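O-ureido-L-serine synthase (Streptomyces lavendulae, PDB 3X44) catalyses the pyridoxal phosphate-dependent addition of hydroxyurea to O-acetyl-L-serine, giving O-ureido-L-serine for D-cycloserine biosynthesis, and also makes cysteine from sulfide. Local coordinates at residues E278-P281 / E282-L286; D243-T246 / A247-T250; V50-D53 / A54-K57. The protein carries 1 engineered substitution. All coordinates share one frame; numbering follows the deposited sequence.

Interaction 1. Residues E278-P281 / E282-L286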
ATOM      1  N   GLU A 278       6.912 -28.616  14.899  1.00 29.76           N
ATOM      2  CA  GLU A 278       7.500 -29.948  14.863  1.00 33.22           C
ATOM      3  C   GLU A 278       6.493 -31.064  15.136  1.00 33.93           C
ATOM      4  O   GLU A 278       6.450 -32.059  14.413  1.00 34.19           O
ATOM      5  CB  GLU A 278       8.637 -30.040  15.887  1.00 36.10           C
ATOM      6  CG  GLU A 278      10.035 -30.078  15.279  1.00 40.73           C
ATOM      7  CD  GLU A 278      11.101 -29.520  16.216  1.00 42.81           C
ATOM      8  OE1 GLU A 278      12.153 -30.172  16.388  1.00 42.84           O
ATOM      9  OE2 GLU A 278      10.885 -28.425  16.781  1.00 43.58           O
ATOM     10  N   HIS A 279       5.684 -30.899  16.178  1.00 33.99           N
ATOM     11  CA  HIS A 279       4.699 -31.913  16.542  1.00 35.58           C
ATOM     12  C   HIS A 279       3.253 -31.510  16.244  1.00 33.06           C
ATOM     13  O   HIS A 279       2.318 -32.050  16.845  1.00 32.47           O
ATOM     14  CB  HIS A 279       4.823 -32.264  18.033  1.00 38.08           C
ATOM     15  CG  HIS A 279       6.217 -32.155  18.574  1.00 43.22           C
ATOM     16  ND1 HIS A 279       6.490 -31.633  19.820  1.00 45.07           N
ATOM     17  CD2 HIS A 279       7.413 -32.504  18.042  1.00 45.00           C
ATOM     18  CE1 HIS A 279       7.794 -31.663  20.032  1.00 45.96           C
ATOM     19  NE2 HIS A 279       8.376 -32.188  18.970  1.00 47.32           N
ATOM     20  N   ALA A 280       3.064 -30.578  15.314  1.00 31.32           N
ATOM     21  CA  ALA A 280       1.718 -30.117  14.960  1.00 30.35           C
ATOM     22  C   ALA A 280       1.148 -30.842  13.739  1.00 29.88           C
ATOM     23  O   ALA A 280       1.893 -31.365  12.914  1.00 31.40           O
ATOM     24  CB  ALA A 280       1.736 -28.609  14.703  1.00 26.59           C
ATOM     25  N   PRO A 281      -0.188 -30.897  13.620  1.00 30.71           N
ATOM     26  CA  PRO A 281      -0.815 -31.568  12.474  1.00 31.01           C
ATOM     27  C   PRO A 281      -0.501 -30.868  11.159  1.00 31.39           C
ATOM     28  O   PRO A 281      -0.227 -29.669  11.130  1.00 31.47           O
ATOM     29  CB  PRO A 281      -2.308 -31.525  12.794  1.00 32.55           C
ATOM     30  CG  PRO A 281      -2.461 -30.411  13.771  1.00 33.38           C
ATOM     31  CD  PRO A 281      -1.188 -30.367  14.564  1.00 29.93           C
ATOM     32  N   GLU A 282      -0.545 -31.623  10.068  1.00 32.64           N
ATOM     33  CA  GLU A 282      -0.268 -31.073   8.748  1.00 31.72           C
ATOM     34  C   GLU A 282      -1.202 -29.904   8.437  1.00 30.19           C
ATOM     35  O   GLU A 282      -2.376 -29.930   8.795  1.00 29.21           O
ATOM     36  CB  GLU A 282      -0.433 -32.163   7.688  1.00 36.10           C
ATOM     37  CG  GLU A 282       0.088 -33.529   8.119  1.00 41.81           C
ATOM     38  CD  GLU A 282       0.670 -34.328   6.964  1.00 46.61           C
ATOM     39  OE1 GLU A 282       1.642 -35.083   7.189  1.00 49.08           O
ATOM     40  OE2 GLU A 282       0.154 -34.199   5.832  1.00 47.89           O
ATOM     41  N   GLY A 283      -0.672 -28.884   7.769  1.00 27.91           N
ATOM     42  CA  GLY A 283      -1.472 -27.719   7.422  1.00 26.77           C
ATOM     43  C   GLY A 283      -1.431 -26.602   8.453  1.00 24.71           C
ATOM     44  O   GLY A 283      -1.842 -25.476   8.175  1.00 22.50           O
ATOM     45  N   THR A 284      -0.929 -26.914   9.643  1.00 23.42           N
ATOM     46  CA  THR A 284      -0.840 -25.942  10.732  1.00 23.67           C
ATOM     47  C   THR A 284      -0.088 -24.678  10.316  1.00 25.38           C
ATOM     48  O   THR A 284       1.027 -24.753   9.796  1.00 23.86           O
ATOM     49  CB  THR A 284      -0.137 -26.566  11.958  1.00 22.88           C
ATOM     50  OG1 THR A 284      -0.950 -27.621  12.488  1.00 23.10           O
ATOM     51  CG2 THR A 284       0.099 -25.520  13.043  1.00 23.75           C
ATOM     52  N   VAL A 285      -0.712 -23.524  10.541  1.00 24.65           N
ATOM     53  CA  VAL A 285      -0.109 -22.233  10.207  1.00 23.84           C
ATOM     54  C   VAL A 285       0.190 -21.437  11.480  1.00 24.13           C
ATOM     55  O   VAL A 285      -0.678 -21.279  12.344  1.00 22.87           O
ATOM     56  CB  VAL A 285      -1.035 -21.388   9.308  1.00 22.77           C
ATOM     57  CG1 VAL A 285      -0.341 -20.080   8.953  1.00 18.26           C
ATOM     58  CG2 VAL A 285      -1.387 -22.160   8.041  1.00 23.20           C
ATOM     59  N   LEU A 286       1.418 -20.937  11.588  1.00 22.81           N
ATOM     60  CA  LEU A 286       1.832 -20.175  12.758  1.00 20.47           C
ATOM     61  C   LEU A 286       2.410 -18.820  12.396  1.00 19.30           C
ATOM     62  O   LEU A 286       3.038 -18.669  11.353  1.00 19.47           O
ATOM     63  CB  LEU A 286       2.882 -20.961  13.543  1.00 21.19           C
ATOM     64  CG  LEU A 286       2.509 -22.389  13.942  1.00 21.40           C
ATOM     65  CD1 LEU A 286       3.019 -23.382  12.890  1.00 19.24           C
ATOM     66  CD2 LEU A 286       3.116 -22.688  15.304  1.00 24.01           C
TER

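Interaction 2. Residues D243-T246 / A247-T250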
ATOM      1  N   ASP A 243      14.967 -20.877  26.021  1.00 21.74           N
ATOM      2  CA  ASP A 243      16.279 -20.512  26.530  1.00 21.77           C
ATOM      3  C   ASP A 243      16.962 -19.540  25.572  1.00 20.05           C
ATOM      4  O   ASP A 243      16.799 -19.625  24.352  1.00 19.52           O
ATOM      5  CB  ASP A 243      17.134 -21.766  26.736  1.00 23.76           C
ATOM      6  CG  ASP A 243      17.522 -22.419  25.436  1.00 24.02           C
ATOM      7  OD1 ASP A 243      16.699 -23.177  24.892  1.00 23.04           O
ATOM      8  OD2 ASP A 243      18.648 -22.163  24.957  1.00 28.00           O
ATOM      9  N   GLU A 244      17.740 -18.623  26.135  1.00 20.58           N
ATOM     10  CA  GLU A 244      18.413 -17.603  25.347  1.00 18.35           C
ATOM     11  C   GLU A 244      19.338 -18.107  24.250  1.00 19.67           C
ATOM     12  O   GLU A 244      19.386 -17.519  23.176  1.00 16.32           O
ATOM     13  CB  GLU A 244      19.169 -16.643  26.270  1.00 19.46           C
ATOM     14  CG  GLU A 244      20.176 -17.303  27.200  1.00 17.71           C
ATOM     15  CD  GLU A 244      20.611 -16.374  28.313  1.00 21.46           C
ATOM     16  OE1 GLU A 244      21.733 -16.544  28.839  1.00 24.23           O
ATOM     17  OE2 GLU A 244      19.831 -15.464  28.662  1.00 18.02           O
ATOM     18  N   VAL A 245      20.066 -19.187  24.512  1.00 20.00           N
ATOM     19  CA  VAL A 245      20.982 -19.738  23.519  1.00 21.28           C
ATOM     20  C   VAL A 245      20.219 -20.222  22.288  1.00 21.95           C
ATOM     21  O   VAL A 245      20.582 -19.895  21.152  1.00 25.05           O
ATOM     22  CB  VAL A 245      21.809 -20.909  24.101  1.00 21.06           C
ATOM     23  CG1 VAL A 245      22.853 -21.369  23.089  1.00 20.59           C
ATOM     24  CG2 VAL A 245      22.490 -20.468  25.380  1.00 22.30           C
ATOM     25  N   THR A 246      19.164 -20.998  22.508  1.00 20.39           N
ATOM     26  CA  THR A 246      18.360 -21.490  21.395  1.00 20.54           C
ATOM     27  C   THR A 246      17.842 -20.300  20.584  1.00 20.16           C
ATOM     28  O   THR A 246      17.826 -20.329  19.358  1.00 19.36           O
ATOM     29  CB  THR A 246      17.148 -22.291  21.891  1.00 19.83           C
ATOM     30  OG1 THR A 246      17.593 -23.445  22.610  1.00 23.33           O
ATOM     31  CG2 THR A 246      16.295 -22.727  20.719  1.00 23.05           C
ATOM     32  N   ALA A 247      17.422 -19.254  21.288  1.00 18.50           N
ATOM     33  CA  ALA A 247      16.898 -18.049  20.650  1.00 17.01           C
ATOM     34  C   ALA A 247      17.967 -17.404  19.779  1.00 18.19           C
ATOM     35  O   ALA A 247      17.709 -17.018  18.635  1.00 18.25           O
ATOM     36  CB  ALA A 247      16.425 -17.057  21.719  1.00 14.02           C
ATOM     37  N   ARG A 248      19.164 -17.283  20.349  1.00 18.44           N
ATOM     38  CA  ARG A 248      20.313 -16.691  19.676  1.00 19.84           C
ATOM     39  C   ARG A 248      20.648 -17.474  18.409  1.00 20.79           C
ATOM     40  O   ARG A 248      20.902 -16.894  17.350  1.00 20.80           O
ATOM     41  CB  ARG A 248      21.515 -16.700  20.632  1.00 23.26           C
ATOM     42  CG  ARG A 248      22.634 -15.748  20.262  1.00 20.75           C
ATOM     43  CD  ARG A 248      23.599 -16.376  19.263  1.00 22.27           C
ATOM     44  NE  ARG A 248      23.997 -17.735  19.624  1.00 17.09           N
ATOM     45  CZ  ARG A 248      25.064 -18.035  20.358  1.00 19.95           C
ATOM     46  NH1 ARG A 248      25.849 -17.071  20.817  1.00 20.21           N
ATOM     47  NH2 ARG A 248      25.356 -19.301  20.623  1.00 17.02           N
ATOM     48  N   ASP A 249      20.641 -18.796  18.527  1.00 21.21           N
ATOM     49  CA  ASP A 249      20.944 -19.669  17.399  1.00 21.58           C
ATOM     50  C   ASP A 249      19.858 -19.584  16.329  1.00 21.74           C
ATOM     51  O   ASP A 249      20.137 -19.698  15.137  1.00 21.59           O
ATOM     52  CB  ASP A 249      21.071 -21.117  17.878  1.00 22.06           C
ATOM     53  CG  ASP A 249      22.315 -21.350  18.711  1.00 26.34           C
ATOM     54  OD1 ASP A 249      22.424 -22.444  19.301  1.00 27.98           O
ATOM     55  OD2 ASP A 249      23.182 -20.448  18.774  1.00 26.96           O
ATOM     56  N   THR A 250      18.617 -19.378  16.756  1.00 20.07           N
ATOM     57  CA  THR A 250      17.515 -19.290  15.812  1.00 17.99           C
ATOM     58  C   THR A 250      17.564 -17.970  15.038  1.00 20.57           C
ATOM     59  O   THR A 250      17.189 -17.912  13.860  1.00 20.61           O
ATOM     60  CB  THR A 250      16.174 -19.466  16.546  1.00 19.27           C
ATOM     61  OG1 THR A 250      16.212 -20.695  17.287  1.00 18.03           O
ATOM     62  CG2 THR A 250      15.029 -19.525  15.570  1.00 13.42           C
TER

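Interaction 3. Residues V50-D53 / A54-K57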
ATOM      1  N   VAL A  50       1.808   6.684  23.038  1.00 19.19           N
ATOM      2  CA  VAL A  50       1.881   7.350  24.329  1.00 20.36           C
ATOM      3  C   VAL A  50       1.999   8.865  24.173  1.00 20.75           C
ATOM      4  O   VAL A  50       1.354   9.627  24.897  1.00 17.55           O
ATOM      5  CB  VAL A  50       3.079   6.823  25.155  1.00 22.73           C
ATOM      6  CG1 VAL A  50       3.215   7.626  26.437  1.00 21.78           C
ATOM      7  CG2 VAL A  50       2.882   5.333  25.471  1.00 22.06           C
ATOM      8  N   VAL A  51       2.818   9.292  23.219  1.00 18.55           N
ATOM      9  CA  VAL A  51       3.027  10.711  22.955  1.00 18.89           C
ATOM     10  C   VAL A  51       1.755  11.378  22.419  1.00 20.67           C
ATOM     11  O   VAL A  51       1.356  12.445  22.894  1.00 20.29           O
ATOM     12  CB  VAL A  51       4.183  10.908  21.946  1.00 17.47           C
ATOM     13  CG1 VAL A  51       4.159  12.314  21.368  1.00 16.39           C
ATOM     14  CG2 VAL A  51       5.501  10.646  22.639  1.00 15.23           C
ATOM     15  N   LEU A  52       1.118  10.751  21.436  1.00 19.43           N
ATOM     16  CA  LEU A  52      -0.115  11.289  20.861  1.00 20.28           C
ATOM     17  C   LEU A  52      -1.206  11.374  21.931  1.00 22.25           C
ATOM     18  O   LEU A  52      -1.924  12.367  22.027  1.00 20.05           O
ATOM     19  CB  LEU A  52      -0.600  10.403  19.711  1.00 22.57           C
ATOM     20  CG  LEU A  52       0.239  10.375  18.428  1.00 21.38           C
ATOM     21  CD1 LEU A  52      -0.450   9.486  17.411  1.00 22.04           C
ATOM     22  CD2 LEU A  52       0.425  11.782  17.873  1.00 22.31           C
ATOM     23  N   ASP A  53      -1.319  10.320  22.734  1.00 21.30           N
ATOM     24  CA  ASP A  53      -2.310  10.259  23.803  1.00 20.56           C
ATOM     25  C   ASP A  53      -2.067  11.379  24.813  1.00 19.81           C
ATOM     26  O   ASP A  53      -3.000  12.062  25.241  1.00 18.23           O
ATOM     27  CB  ASP A  53      -2.218   8.902  24.509  1.00 19.96           C
ATOM     28  CG  ASP A  53      -3.079   8.833  25.761  1.00 20.46           C
ATOM     29  OD1 ASP A  53      -4.303   8.660  25.624  1.00 22.32           O
ATOM     30  OD2 ASP A  53      -2.525   8.946  26.875  1.00 22.39           O
ATOM     31  N   ALA A  54      -0.803  11.553  25.187  1.00 22.07           N
ATOM     32  CA  ALA A  54      -0.413  12.581  26.144  1.00 24.27           C
ATOM     33  C   ALA A  54      -0.737  13.964  25.598  1.00 25.24           C
ATOM     34  O   ALA A  54      -1.186  14.840  26.342  1.00 27.19           O
ATOM     35  CB  ALA A  54       1.078  12.476  26.455  1.00 22.47           C
ATOM     36  N   GLU A  55      -0.506  14.159  24.303  1.00 23.06           N
ATOM     37  CA  GLU A  55      -0.792  15.441  23.664  1.00 24.19           C
ATOM     38  C   GLU A  55      -2.290  15.740  23.705  1.00 25.93           C
ATOM     39  O   GLU A  55      -2.697  16.853  24.033  1.00 26.97           O
ATOM     40  CB  GLU A  55      -0.329  15.436  22.201  1.00 22.32           C
ATOM     41  CG  GLU A  55       1.164  15.228  22.005  1.00 22.78           C
ATOM     42  CD  GLU A  55       1.565  15.262  20.544  1.00 23.93           C
ATOM     43  OE1 GLU A  55       2.737  15.577  20.251  1.00 23.81           O
ATOM     44  OE2 GLU A  55       0.707  14.976  19.687  1.00 27.28           O
ATOM     45  N   ALA A  56      -3.106  14.743  23.378  1.00 24.01           N
ATOM     46  CA  ALA A  56      -4.553  14.934  23.362  1.00 25.63           C
ATOM     47  C   ALA A  56      -5.099  15.164  24.760  1.00 27.29           C
ATOM     48  O   ALA A  56      -6.183  15.731  24.930  1.00 25.32           O
ATOM     49  CB  ALA A  56      -5.232  13.734  22.730  1.00 25.67           C
ATOM     50  N   LYS A  57      -4.346  14.718  25.758  1.00 27.27           N
ATOM     51  CA  LYS A  57      -4.757  14.876  27.143  1.00 29.78           C
ATOM     52  C   LYS A  57      -4.157  16.143  27.736  1.00 29.97           C
ATOM     53  O   LYS A  57      -4.335  16.425  28.920  1.00 32.57           O
ATOM     54  CB  LYS A  57      -4.330  13.656  27.958  1.00 29.34           C
ATOM     55  CG  LYS A  57      -5.352  12.529  27.939  1.00 31.23           C
ATOM     56  CD  LYS A  57      -4.696  11.172  27.725  1.00 33.04           C
ATOM     57  CE  LYS A  57      -5.745  10.075  27.608  1.00 33.78           C
ATOM     58  NZ  LYS A  57      -5.378   8.855  28.374  1.00 35.33           N
TER
HETATM   59  O   HOH W   1      -2.839   7.039  28.581  1.00 22.58           O

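Interaction 1. Residues E278-P281 / E282-L286
Two hydrogen bonds converge on the carbonyl oxygen of Pro281, both from Thr284. The backbone bond, Thr284 N to Pro281 O at 3.2 Å, closes a type II beta turn over Glu282 and Gly283. The hydroxyl adds a shorter one, Thr284 OG1 to Pro281 O at 2.6 Å, arriving 23° out of the carbonyl plane. A chi1 of -66° sets OG1 beside the backbone N of Thr284, and the two donors of one residue therefore clasp the same oxygen. Gly283, with a positive phi of 92°, takes the third position of the turn, as is usual for glycine.

The remaining contacts are van der Waals. The same hydroxyl oxygen lies against the proline ring, with Thr284 OG1 3.4 Å from Pro281 CG. Ala280 CB sits 3.9 Å from Thr284 CG2, and Arg168, Asp170 and His171 complete the cover of the buried threonine.

The turn links the end of helix 264-278 to strand 285-290. Backbone bonds of Thr284 and Leu286 with Ser28, and of Val285 with Asp170 and His171, lead it into the mixed sheet between strands 28-33 and 171-174, while Leu286 packs on Ile276 and Ala277 of the helix.

Interaction 2. Residues D243-T246 / A247-T250
Thr250 touches Thr246 one helical turn earlier through a doubly gripped carbonyl. Its amide gives the regular helix bond, Thr250 N to Thr246 O at 2.9 Å, and its hydroxyl a second, Thr250 OG1 to Thr246 O at 2.7 Å. The hydroxyl stands 37° above the carbonyl plane, on the opposite face from the amide; a chi1 of -54° swings OG1 back beside the backbone N of Thr250, within range of that oxygen. Thr246 and Thr250 lie side by side, with Thr246 CG2 4.0 Å from Thr250 OG1.

On another side of the helix, Val245 CG1 rests 4.0 Å from Asp249 OD1 and obliquely against the guanidinium of Arg248. That group is held by its neighbour: Arg248 NE and NH2 both donate to Asp249 OD2, at 3.0 and 3.1 Å, a side-on grip nearly in the guanidinium plane. Arg248 NH1 bonds to the carbonyl of Phe301, so the group is fixed from two directions.

At the start of the helix, Asp243 holds the first turn. Asp243 OD2 accepts from Thr246 N at 2.8 Å, from above the carboxylate plane, and OD1 takes the Thr246 hydroxyl in a very short bond. Further out, Glu244 OE2 accepts from Gln218 N. Thr246, Ala247 and Thr250 pack on Ala268, Val270 and Ala271 of helix 264-278, whose first turn contains Ser265, a pyridoxal phosphate-binding residue. This is a classical Asp N-cap, starting helix 244-257 directly after edge strand 238-242 of the mixed sheet.

Interaction 3. Residues V50-D53 / A54-K57
Asp53 OD2 is approached by two partners: a water that donates to it at 2.6 Å, and the ammonium of Lys57, whose NZ makes a weak hydrogen bond to Asp53 OD2 at 3.2 Å. The same water accepts from Lys57 NZ at 3.1 Å, so a direct contact and a water bridge join the two charges. The other carboxylate oxygen also appears to take part in the salt bridge, but its position is less certain. With CG anti to the backbone N (chi1 172°), the carboxylate projects roughly across the helix axis, and the bent lysine chain folds back over the last turn to meet it.

Glu55 N donates to Val51 O at 2.9 Å and Ala56 N to Leu52 O at 3.0 Å, whereas the last backbone bond, Lys57 N to Asp53 O, is weak, its N-H...O angle down to 130° as the helix ends.

Glu55 extends from CG back across the previous turn. Its OE1 lies 3.7 Å from Val51 CG1 and its OE2 3.7 Å from Leu52 CD2. Glu55 OE1 is hydrogen-bonded to Tyr87 OH, and OE2 forms a salt bridge with Arg85 NH2. Val51 continues onto Leu78 and Val81 of helix 73-85, and Leu52 meets Gly166 of the second subunit.

Chemically, the two acids differ: Asp53 has a loose, water-assisted partner at the helix end, whereas Glu55 is held by both the Tyr87 hydroxyl and the Arg85 charge, which probably favour its ionised form.

Overall arrangement
Along the chain the order is interaction 3, interaction 2, interaction 1. Interactions 1 and 2 are the nearer pair, with centres about 21 Å apart and nearest atoms about 9 Å apart, not touching; helix 264-278 packs against helix 244-257 and runs out into the turn of interaction 1. Interaction 1 leads into the mixed sheet through strand 285-290, and interaction 2 follows its outermost strand 238-242. Interaction 3 lies across the chain's centre, its centre about 42 Å from that of interaction 1 and about 37 Å from that of interaction 2. Its helix 43-56 starts at Ala43, the engineered replacement of the cofactor-binding lysine, and lies beside the parallel sheet. The bound intermediate is about 11 Å from side chains of interactions 2 and 3.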